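Lipoprotein (Actinomyces odontolyticus, PDB 3UP9) probably binds L-methionine as a membrane-attached lipoprotein of the NlpA family, and holds selenomethionine in its pocket. Local coordinates at residues L57-Y62 with N202-K207; I85-L90 with V196-V201. One frame throughout, in Å; residues are numbered along the deposited sequence.

Interaction 1: L57-Y62 with N202-K207. With MSE (selenomethionine), chain B.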
loop_
_atom_site.group_PDB
_atom_site.type_symbol
_atom_site.label_atom_id
_atom_site.label_comp_id
_atom_site.label_asym_id
_atom_site.label_seq_id
_atom_site.Cartn_x
_atom_site.Cartn_y
_atom_site.Cartn_z
ATOM N N LEU A 57 -16.981 9.144 2.180
ATOM C CA LEU A 57 -16.710 7.804 2.606
ATOM C C LEU A 57 -16.866 7.771 4.101
ATOM O O LEU A 57 -16.605 8.732 4.808
ATOM C CB LEU A 57 -15.264 7.385 2.259
ATOM C CG LEU A 57 -14.787 7.263 0.838
ATOM C CD1 LEU A 57 -13.255 7.123 0.799
ATOM C CD2 LEU A 57 -15.554 6.154 0.110
ATOM N N ASP A 58 -17.286 6.630 4.586
ATOM C CA ASP A 58 -17.331 6.347 6.020
ATOM C C ASP A 58 -15.969 5.853 6.511
ATOM O O ASP A 58 -15.600 6.117 7.649
ATOM C CB ASP A 58 -18.418 5.316 6.326
ATOM C CG ASP A 58 -19.844 5.849 6.101
ATOM O OD1 ASP A 58 -20.157 6.969 6.589
ATOM O OD2 ASP A 58 -20.673 5.124 5.478
ATOM N N ALA A 59 -15.236 5.142 5.666
ATOM C CA ALA A 59 -13.952 4.537 6.036
ATOM C C ALA A 59 -13.188 4.361 4.742
ATOM O O ALA A 59 -13.780 4.407 3.689
ATOM C CB ALA A 59 -14.124 3.199 6.768
ATOM N N ASN A 60 -11.880 4.201 4.798
ATOM C CA ASN A 60 -11.130 3.688 3.645
ATOM C C ASN A 60 -10.205 2.569 4.125
ATOM O O ASN A 60 -9.884 2.462 5.299
ATOM C CB ASN A 60 -10.407 4.776 2.792
ATOM C CG ASN A 60 -9.325 5.541 3.550
ATOM O OD1 ASN A 60 -8.557 4.950 4.312
ATOM N ND2 ASN A 60 -9.242 6.871 3.309
ATOM N N PHE A 61 -9.827 1.717 3.193
ATOM C CA PHE A 61 -8.964 0.584 3.471
ATOM C C PHE A 61 -7.998 0.454 2.293
ATOM O O PHE A 61 -8.317 -0.173 1.288
ATOM C CB PHE A 61 -9.773 -0.710 3.714
ATOM C CG PHE A 61 -8.920 -1.924 3.883
ATOM C CD1 PHE A 61 -7.797 -1.901 4.717
ATOM C CD2 PHE A 61 -9.215 -3.094 3.181
ATOM C CE1 PHE A 61 -6.998 -3.037 4.856
ATOM C CE2 PHE A 61 -8.429 -4.243 3.326
ATOM C CZ PHE A 61 -7.306 -4.212 4.151
ATOM N N TYR A 62 -6.852 1.139 2.407
ATOM C CA TYR A 62 -5.864 1.184 1.327
ATOM C C TYR A 62 -4.467 1.585 1.781
ATOM O O TYR A 62 -3.558 1.442 1.018
ATOM C CB TYR A 62 -6.303 2.160 0.223
ATOM C CG TYR A 62 -5.957 3.611 0.476
ATOM C CD1 TYR A 62 -6.702 4.383 1.354
ATOM C CD2 TYR A 62 -4.894 4.210 -0.161
ATOM C CE1 TYR A 62 -6.392 5.717 1.604
ATOM C CE2 TYR A 62 -4.582 5.518 0.093
ATOM C CZ TYR A 62 -5.319 6.272 0.992
ATOM O OH TYR A 62 -4.998 7.594 1.211
ATOM N N ASN A 202 -1.260 -2.445 6.550
ATOM C CA ASN A 202 -2.434 -1.791 6.004
ATOM C C ASN A 202 -3.630 -1.791 6.957
ATOM O O ASN A 202 -4.011 -2.814 7.476
ATOM C CB ASN A 202 -2.860 -2.495 4.705
ATOM C CG ASN A 202 -1.953 -2.188 3.549
ATOM O OD1 ASN A 202 -2.301 -1.371 2.673
ATOM N ND2 ASN A 202 -0.798 -2.874 3.506
ATOM N N VAL A 203 -4.249 -0.632 7.137
ATOM C CA VAL A 203 -5.255 -0.434 8.167
ATOM C C VAL A 203 -6.536 0.182 7.635
ATOM O O VAL A 203 -6.535 0.857 6.605
ATOM C CB VAL A 203 -4.655 0.421 9.352
ATOM C CG1 VAL A 203 -3.648 -0.420 10.139
ATOM C CG2 VAL A 203 -4.022 1.698 8.835
ATOM N N LEU A 204 -7.635 -0.098 8.351
ATOM C CA LEU A 204 -8.952 0.545 8.132
ATOM C C LEU A 204 -8.830 1.922 8.770
ATOM O O LEU A 204 -8.306 2.027 9.884
ATOM C CB LEU A 204 -10.113 -0.251 8.803
ATOM C CG LEU A 204 -11.515 0.296 8.534
ATOM C CD1 LEU A 204 -12.011 -0.004 7.137
ATOM C CD2 LEU A 204 -12.483 -0.315 9.531
ATOM N N VAL A 205 -9.230 2.975 8.060
ATOM C CA VAL A 205 -9.128 4.354 8.591
ATOM C C VAL A 205 -10.492 4.961 8.454
ATOM O O VAL A 205 -11.166 4.742 7.460
ATOM C CB VAL A 205 -8.014 5.215 7.893
ATOM C CG1 VAL A 205 -8.020 6.668 8.371
ATOM C CG2 VAL A 205 -6.651 4.560 8.028
ATOM N N TRP A 206 -10.903 5.690 9.483
ATOM C CA TRP A 206 -12.140 6.449 9.481
ATOM C C TRP A 206 -11.935 7.804 10.177
ATOM O O TRP A 206 -10.878 8.093 10.760
ATOM C CB TRP A 206 -13.256 5.602 10.117
ATOM C CG TRP A 206 -13.046 5.293 11.580
ATOM C CD1 TRP A 206 -13.510 6.033 12.666
ATOM C CD2 TRP A 206 -12.249 4.207 12.174
ATOM N NE1 TRP A 206 -13.074 5.506 13.833
ATOM C CE2 TRP A 206 -12.318 4.401 13.620
ATOM C CE3 TRP A 206 -11.475 3.135 11.667
ATOM C CZ2 TRP A 206 -11.685 3.533 14.518
ATOM C CZ3 TRP A 206 -10.839 2.280 12.577
ATOM C CH2 TRP A 206 -10.938 2.485 13.973
ATOM N N LYS A 207 -12.938 8.666 10.117
ATOM C CA LYS A 207 -12.800 10.028 10.636
ATOM C C LYS A 207 -13.250 10.002 12.095
ATOM O O LYS A 207 -14.255 9.360 12.413
ATOM C CB LYS A 207 -13.643 10.994 9.805
ATOM C CG LYS A 207 -13.243 12.448 9.893
ATOM C CD LYS A 207 -13.868 13.201 8.739
ATOM C CE LYS A 207 -14.212 14.637 9.094
ATOM N NZ LYS A 207 -13.185 15.556 8.558
HETATM N N MSE B 300 -1.184 -0.924 -0.407
HETATM C CA MSE B 300 0.044 -0.119 -0.228
HETATM C C MSE B 300 1.122 -0.835 0.550
HETATM O O MSE B 300 0.802 -1.634 1.471
HETATM O OXT MSE B 300 2.296 -0.584 0.234
HETATM C CB MSE B 300 -0.281 1.166 0.489
HETATM C CG MSE B 300 0.919 2.157 0.607
HETATM SE SE MSE B 300 0.387 3.737 1.553
HETATM C CE MSE B 300 -1.177 4.403 0.496
HETATM O O HOH W 1 -15.602 8.207 9.243
HETATM O O HOH W 2 -6.740 2.756 4.800
#

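Interaction 2: I85-L90 with V196-V201. With MSE (selenomethionine), chain B.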
loop_
_atom_site.group_PDB
_atom_site.type_symbol
_atom_site.label_atom_id
_atom_site.label_comp_id
_atom_site.label_asym_id
_atom_site.label_seq_id
_atom_site.Cartn_x
_atom_site.Cartn_y
_atom_site.Cartn_z
ATOM N N ILE A 85 -3.988 -5.206 9.142
ATOM C CA ILE A 85 -4.656 -6.317 8.477
ATOM C C ILE A 85 -3.676 -7.178 7.664
ATOM O O ILE A 85 -3.637 -8.380 7.841
ATOM C CB ILE A 85 -5.827 -5.806 7.608
ATOM C CG1 ILE A 85 -6.789 -5.092 8.572
ATOM C CG2 ILE A 85 -6.517 -6.975 6.788
ATOM C CD1 ILE A 85 -7.545 -3.996 7.862
ATOM N N HIS A 86 -2.911 -6.543 6.790
ATOM C CA HIS A 86 -1.946 -7.223 5.987
ATOM C C HIS A 86 -0.818 -6.305 5.578
ATOM O O HIS A 86 -0.941 -5.090 5.634
ATOM C CB HIS A 86 -2.595 -7.767 4.734
ATOM C CG HIS A 86 -3.021 -6.699 3.759
ATOM N ND1 HIS A 86 -4.243 -6.185 3.762
ATOM C CD2 HIS A 86 -2.328 -6.062 2.753
ATOM C CE1 HIS A 86 -4.336 -5.248 2.797
ATOM N NE2 HIS A 86 -3.167 -5.189 2.174
ATOM N N LEU A 87 0.292 -6.941 5.201
ATOM C CA LEU A 87 1.451 -6.336 4.652
ATOM C C LEU A 87 1.562 -6.712 3.174
ATOM O O LEU A 87 1.265 -7.862 2.784
ATOM C CB LEU A 87 2.674 -6.883 5.422
ATOM C CG LEU A 87 4.068 -6.482 5.006
ATOM C CD1 LEU A 87 4.242 -5.029 5.448
ATOM C CD2 LEU A 87 5.086 -7.429 5.675
ATOM N N GLU A 88 1.973 -5.736 2.363
ATOM C CA GLU A 88 2.354 -5.938 0.960
ATOM C C GLU A 88 3.830 -5.619 0.806
ATOM O O GLU A 88 4.162 -4.433 0.722
ATOM C CB GLU A 88 1.581 -4.991 0.036
ATOM C CG GLU A 88 0.126 -5.322 -0.244
ATOM C CD GLU A 88 -0.685 -4.071 -0.564
ATOM O OE1 GLU A 88 -0.180 -3.195 -1.296
ATOM O OE2 GLU A 88 -1.822 -3.923 -0.055
ATOM N N PRO A 89 4.721 -6.647 0.782
ATOM C CA PRO A 89 6.106 -6.359 0.592
ATOM C C PRO A 89 6.391 -5.473 -0.661
ATOM O O PRO A 89 5.827 -5.677 -1.750
ATOM C CB PRO A 89 6.741 -7.764 0.483
ATOM C CG PRO A 89 5.819 -8.674 1.230
ATOM C CD PRO A 89 4.490 -8.108 0.858
ATOM N N LEU A 90 7.241 -4.466 -0.475
ATOM C CA LEU A 90 7.599 -3.568 -1.550
ATOM C C LEU A 90 8.612 -4.273 -2.421
ATOM O O LEU A 90 9.495 -5.009 -1.915
ATOM C CB LEU A 90 8.144 -2.258 -0.990
ATOM C CG LEU A 90 8.308 -1.076 -1.945
ATOM C CD1 LEU A 90 6.971 -0.626 -2.598
ATOM C CD2 LEU A 90 9.039 0.041 -1.198
ATOM N N VAL A 196 9.777 -8.934 8.159
ATOM C CA VAL A 196 10.073 -9.114 9.562
ATOM C C VAL A 196 10.217 -7.710 10.156
ATOM O O VAL A 196 10.974 -6.886 9.652
ATOM C CB VAL A 196 11.392 -9.984 9.766
ATOM C CG1 VAL A 196 11.981 -9.808 11.175
ATOM C CG2 VAL A 196 11.115 -11.466 9.459
ATOM N N ASP A 197 9.484 -7.437 11.232
ATOM C CA ASP A 197 9.478 -6.110 11.863
ATOM C C ASP A 197 9.197 -4.967 10.843
ATOM O O ASP A 197 9.840 -3.926 10.870
ATOM C CB ASP A 197 10.781 -5.874 12.661
ATOM C CG ASP A 197 10.825 -6.669 13.997
ATOM O OD1 ASP A 197 11.059 -7.904 13.985
ATOM O OD2 ASP A 197 10.654 -6.056 15.075
ATOM N N ASN A 198 8.256 -5.197 9.926
ATOM C CA ASN A 198 7.938 -4.230 8.882
ATOM C C ASN A 198 6.762 -3.364 9.374
ATOM O O ASN A 198 5.709 -3.898 9.694
ATOM C CB ASN A 198 7.600 -4.969 7.586
ATOM C CG ASN A 198 7.526 -4.069 6.393
ATOM O OD1 ASN A 198 7.088 -2.934 6.487
ATOM N ND2 ASN A 198 7.934 -4.583 5.251
ATOM N N PRO A 199 6.957 -2.027 9.501
ATOM C CA PRO A 199 5.830 -1.255 10.055
ATOM C C PRO A 199 4.713 -0.918 9.064
ATOM O O PRO A 199 3.659 -0.422 9.518
ATOM C CB PRO A 199 6.501 0.023 10.597
ATOM C CG PRO A 199 7.637 0.222 9.661
ATOM C CD PRO A 199 8.165 -1.189 9.390
ATOM N N ALA A 200 4.906 -1.237 7.771
ATOM C CA ALA A 200 3.969 -0.834 6.722
ATOM C C ALA A 200 2.749 -1.735 6.594
ATOM O O ALA A 200 2.373 -2.155 5.469
ATOM C CB ALA A 200 4.671 -0.690 5.362
ATOM N N VAL A 201 2.083 -1.979 7.723
ATOM C CA VAL A 201 0.836 -2.737 7.714
ATOM C C VAL A 201 -0.341 -1.834 7.285
ATOM O O VAL A 201 -0.440 -0.646 7.635
ATOM C CB VAL A 201 0.555 -3.392 9.083
ATOM C CG1 VAL A 201 1.641 -4.418 9.416
ATOM C CG2 VAL A 201 0.424 -2.340 10.187
HETATM N N MSE B 300 -1.184 -0.924 -0.407
HETATM C CA MSE B 300 0.044 -0.119 -0.228
HETATM C C MSE B 300 1.122 -0.835 0.550
HETATM O O MSE B 300 0.802 -1.634 1.471
HETATM O OXT MSE B 300 2.296 -0.584 0.234
HETATM C CB MSE B 300 -0.281 1.166 0.489
HETATM C CG MSE B 300 0.919 2.157 0.607
HETATM SE SE MSE B 300 0.387 3.737 1.553
HETATM C CE MSE B 300 -1.177 4.403 0.496
HETATM O O HOH W 3 2.777 -3.011 2.883
#

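Interaction 1: L57-Y62 with N202-K207
Asn60 and Val205 form a hydrogen-bonded antiparallel pair between two strand segments whose axes come within 4.7 Å and run at 155° to each other. Asn60 N donates to Val205 O at 2.8 Å, and Val205 N donates to Asn60 O at 2.9 Å. Their side chains lie side by side on one face of the sheet, with Asn60 OD1 3.6 Å from Val205 CB. Asn60 CG stands between its own backbone N and carbonyl carbon (chi1 63°), which brings OD1 near the partner strand. A water accepts from Tyr62 N and lies within hydrogen-bonding distance of Asn60 OD1 and Val203 O, so it links the strands beyond the direct bonds. Asn60 ND2 turns to Asn49 OD1 of helix 46-53. A second water joins Asp58 O to Lys207 N at the other end.

Ala59, Phe61, Leu204 and Trp206 line the opposite face. Leu204 CD1 reaches across to Ala59 CB at 3.9 Å. The edge of the Phe61 ring meets backbone oxygens in its plane: CD1 is 3.6 Å from Val203 O, and CE1 points to Asn202 O. Helix 213-223 covers this face, with Leu219 on Leu204 and Ile216 on Trp206. The pair belongs to the mixed sheet of one lobe. Strand 201-207 enters it after the chain returns from the second sheet, consistent with a periplasmic-binding-protein fold.

Tyr62 and Asn202 reach the ligand. Tyr62 CE2 lies 3.6 Å from the selenomethionine CE. Asn202 ND2 donates to the ligand O at 2.9 Å and also to His86 O, while OD1 accepts from His18 NE2 and, weakly, from the ligand N. An alanine in place of Asn202 would probably leave the ligand O without this donor and His18 NE2 without this acceptor.

Interaction 2: I85-L90 with V196-V201
Leu87 and Asn198 make the tight part of this contact. Leu87 CD1 sits over the flat amide of Asn198, 3.5 Å from CG and about equally far from OD1 and ND2. CG of Leu87 is anti to its backbone N (chi1 176°), and this carries the methyls across to the loop. The same CD1 is 3.4 Å from Ala200 O. The amide beneath it is held from both ends. Asn198 OD1 accepts from Ala200 N at 3.0 Å, which makes an Asx turn, and ND2 donates to Ser194 O and Glu193 OE1. Its rotation is therefore fixed. Ala200 is the centre of an inverse gamma turn that brings the chain round to Val201, whose CA lies 3.6 Å from His86 O.

The rest is looser. No direct hydrogen bond crosses between the two segments. A water takes that role, accepting from Glu88 N at 2.9 Å and lying 2.8 Å from Ala200 O, a distance that suits a hydrogen bond. The ligand O is also within its reach. On the outer side of the loop Pro199 and Asp197 are exposed, and Asp197 is poorly ordered.

Glu88 faces the ligand instead of the loop. Its OE1 accepts from the selenomethionine N at 2.6 Å and from Asn176 N. The other oxygen, OE2, uses its anti lone pair to accept from His86 NE2 at 2.9 Å, with an N-H...O angle of 155° and OE2 in the plane of the imidazole. This His-carboxylate bond is likely to steady the orientation of the carboxylate.

Helix 15-28 packs on His86 through Pro17 and Ile21, and Arg120 of helix 115-127 touches Ala200 and Leu90. Strand 86-87 runs between strands 201-207 and 242-243, antiparallel to both.

Interaction 1 and interaction 2 share one sheet and one ligand, with their centres about 17 Å apart. Strand 201-207 joins them: the loop of interaction 2 runs straight into the strand of interaction 1. At this junction probable hydrogen bonds pair Asn202 N with His86 O at 2.8 Å and Asn202 O with Ile85 N at 2.9 Å. The Phe61 ring packs beside them, its CZ 3.4 Å from His86 CE1. At the selenomethionine, interaction 1 gives Asn202 and Tyr62, while interaction 2 gives Glu88. The ligand's amino group is thus met from both contacts, closely by Glu88 and weakly by Asn202. Arg120 and Asn174 add further hydrogen bonds to the ligand.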